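Local structure of AAR187Cp (Eremothecium gossypii, 3ZIL) at residues Glu67-Cys72 against Ile94-His99. The protein probably regulates the establishment of sister-chromatid cohesion by acting on the cohesin complex. Numbering follows the deposited sequence.
Sequences EVWEWC and IPLLRH
L96 presses its CD1 methyl onto one face of the W69 indole, the two side chains meeting tip to tip. L96 CD1 stands 3.4 Å from the centroid of the five-membered ring, a CH-pi contact 19° off the ring normal. The nearest ring atom is W69 CE2, 3.3 Å from L96 CD1. A branched leucine suits this place because CG and CD2 also lie against the indole, spreading the contact over the ring system. W69 has its CG anti to the backbone N (chi1 -170°), and its CB points toward the loop. At the ring's edge, near its plane, the carbonyl oxygen of I94 lies 3.2 Å from W69 CZ3; that oxygen also accepts a hydrogen bond from H65 NE2. The indole N-H is bonded to the carbonyl oxygen of R102, so tryptophan combines a broad apolar face with a donor that fixes its rotation. An alanine in place of W69 would probably open a gap against the L96 methyls and leave the R102 carbonyl without this donor. Next to the indole, V68 and I94 cross at about a right angle, V68 CG1 meeting I94 CD1 at 3.9 Å; both side chains are apolar and buried, and both pack on I60. The contact thus joins the loop following helix 81-93 to the last turns of helix 54-72 in the all-alpha Wap1 domain, with A91 of helix 81-93 touching W69 and M50 of helix 36-52 touching I94.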
# COMPACT_ATOMS: atom_id res chain seq x y z
N GLU A 67 15.81 -27.76 10.63
CA GLU A 67 14.91 -28.91 10.77
C GLU A 67 13.52 -28.41 11.30
O GLU A 67 12.46 -28.91 10.84
CB GLU A 67 15.48 -29.95 11.77
CG GLU A 67 14.68 -31.23 11.86
CD GLU A 67 15.05 -32.12 13.04
OE1 GLU A 67 16.11 -31.90 13.65
OE2 GLU A 67 14.25 -33.04 13.37
N VAL A 68 13.54 -27.48 12.27
CA VAL A 68 12.25 -26.97 12.80
C VAL A 68 11.45 -26.28 11.64
O VAL A 68 10.25 -26.46 11.49
CB VAL A 68 12.48 -26.04 14.06
CG1 VAL A 68 11.23 -25.23 14.48
CG2 VAL A 68 12.91 -26.89 15.21
N TRP A 69 12.15 -25.50 10.81
CA TRP A 69 11.50 -24.74 9.74
C TRP A 69 10.94 -25.68 8.72
O TRP A 69 9.82 -25.49 8.29
CB TRP A 69 12.51 -23.81 9.06
CG TRP A 69 11.91 -22.78 8.08
CD1 TRP A 69 11.68 -22.91 6.70
CD2 TRP A 69 11.42 -21.43 8.43
NE1 TRP A 69 11.09 -21.77 6.17
CE2 TRP A 69 10.96 -20.81 7.17
CE3 TRP A 69 11.39 -20.67 9.62
CZ2 TRP A 69 10.49 -19.52 7.13
CZ3 TRP A 69 10.93 -19.35 9.56
CH2 TRP A 69 10.48 -18.79 8.35
N GLU A 70 11.72 -26.68 8.28
CA GLU A 70 11.23 -27.59 7.23
C GLU A 70 10.06 -28.42 7.76
O GLU A 70 9.13 -28.74 7.00
CB GLU A 70 12.34 -28.50 6.68
CG GLU A 70 13.35 -27.72 5.84
CD GLU A 70 14.44 -28.60 5.18
OE1 GLU A 70 14.54 -29.81 5.45
OE2 GLU A 70 15.20 -28.04 4.36
N TRP A 71 10.10 -28.73 9.05
CA TRP A 71 8.98 -29.40 9.70
C TRP A 71 7.75 -28.52 9.72
O TRP A 71 6.68 -28.96 9.24
CB TRP A 71 9.34 -29.93 11.12
CG TRP A 71 8.19 -30.71 11.72
CD1 TRP A 71 7.92 -32.05 11.56
CD2 TRP A 71 7.08 -30.17 12.50
NE1 TRP A 71 6.76 -32.41 12.25
CE2 TRP A 71 6.23 -31.33 12.85
CE3 TRP A 71 6.77 -28.90 13.04
CZ2 TRP A 71 5.07 -31.19 13.60
CZ3 TRP A 71 5.60 -28.78 13.80
CH2 TRP A 71 4.77 -29.89 14.08
N CYS A 72 7.86 -27.26 10.19
CA CYS A 72 6.68 -26.40 10.24
C CYS A 72 6.11 -26.16 8.84
O CYS A 72 4.90 -26.07 8.68
CB CYS A 72 6.94 -25.02 10.91
SG CYS A 72 7.43 -25.19 12.68
N ILE A 94 10.88 -16.98 14.67
CA ILE A 94 12.25 -17.46 14.36
C ILE A 94 12.41 -17.37 12.89
O ILE A 94 12.45 -18.42 12.17
CB ILE A 94 12.49 -18.94 14.80
CG1 ILE A 94 11.33 -19.84 14.28
CG2 ILE A 94 12.69 -19.00 16.34
CD1 ILE A 94 11.61 -21.37 14.36
N PRO A 95 12.47 -16.13 12.40
CA PRO A 95 12.57 -15.88 10.98
C PRO A 95 13.93 -16.37 10.46
O PRO A 95 14.95 -16.27 11.17
CB PRO A 95 12.51 -14.31 10.92
CG PRO A 95 12.98 -13.85 12.28
CD PRO A 95 12.32 -14.88 13.18
N LEU A 96 13.97 -16.89 9.24
CA LEU A 96 15.27 -17.16 8.58
C LEU A 96 15.88 -15.83 8.12
O LEU A 96 15.16 -14.81 8.09
CB LEU A 96 15.08 -18.04 7.32
CG LEU A 96 14.31 -19.34 7.51
CD1 LEU A 96 13.93 -19.91 6.16
CD2 LEU A 96 15.21 -20.30 8.31
N LEU A 97 17.18 -15.82 7.75
CA LEU A 97 17.77 -14.62 7.20
C LEU A 97 17.02 -14.24 5.95
O LEU A 97 16.45 -15.16 5.31
CB LEU A 97 19.22 -14.90 6.79
CG LEU A 97 20.19 -15.49 7.81
CD1 LEU A 97 21.40 -16.15 7.07
CD2 LEU A 97 20.56 -14.37 8.77
N ARG A 98 17.09 -12.95 5.55
CA ARG A 98 16.31 -12.40 4.43
C ARG A 98 16.41 -13.16 3.07
O ARG A 98 15.42 -13.34 2.35
CB ARG A 98 16.55 -10.86 4.21
CG ARG A 98 15.46 -10.19 3.33
CD ARG A 98 15.28 -8.65 3.43
NE ARG A 98 13.90 -8.20 3.79
CZ ARG A 98 12.83 -8.23 2.98
NH1 ARG A 98 12.94 -8.71 1.75
NH2 ARG A 98 11.62 -7.80 3.42
N HIS A 99 17.60 -13.63 2.76
CA HIS A 99 17.85 -14.23 1.45
C HIS A 99 17.87 -15.74 1.51
O HIS A 99 18.22 -16.42 0.54
CB HIS A 99 19.21 -13.75 0.98
CG HIS A 99 20.32 -14.02 2.02
ND1 HIS A 99 20.39 -13.37 3.20
CD2 HIS A 99 21.40 -14.94 2.02
CE1 HIS A 99 21.47 -13.81 3.90
NE2 HIS A 99 22.07 -14.78 3.19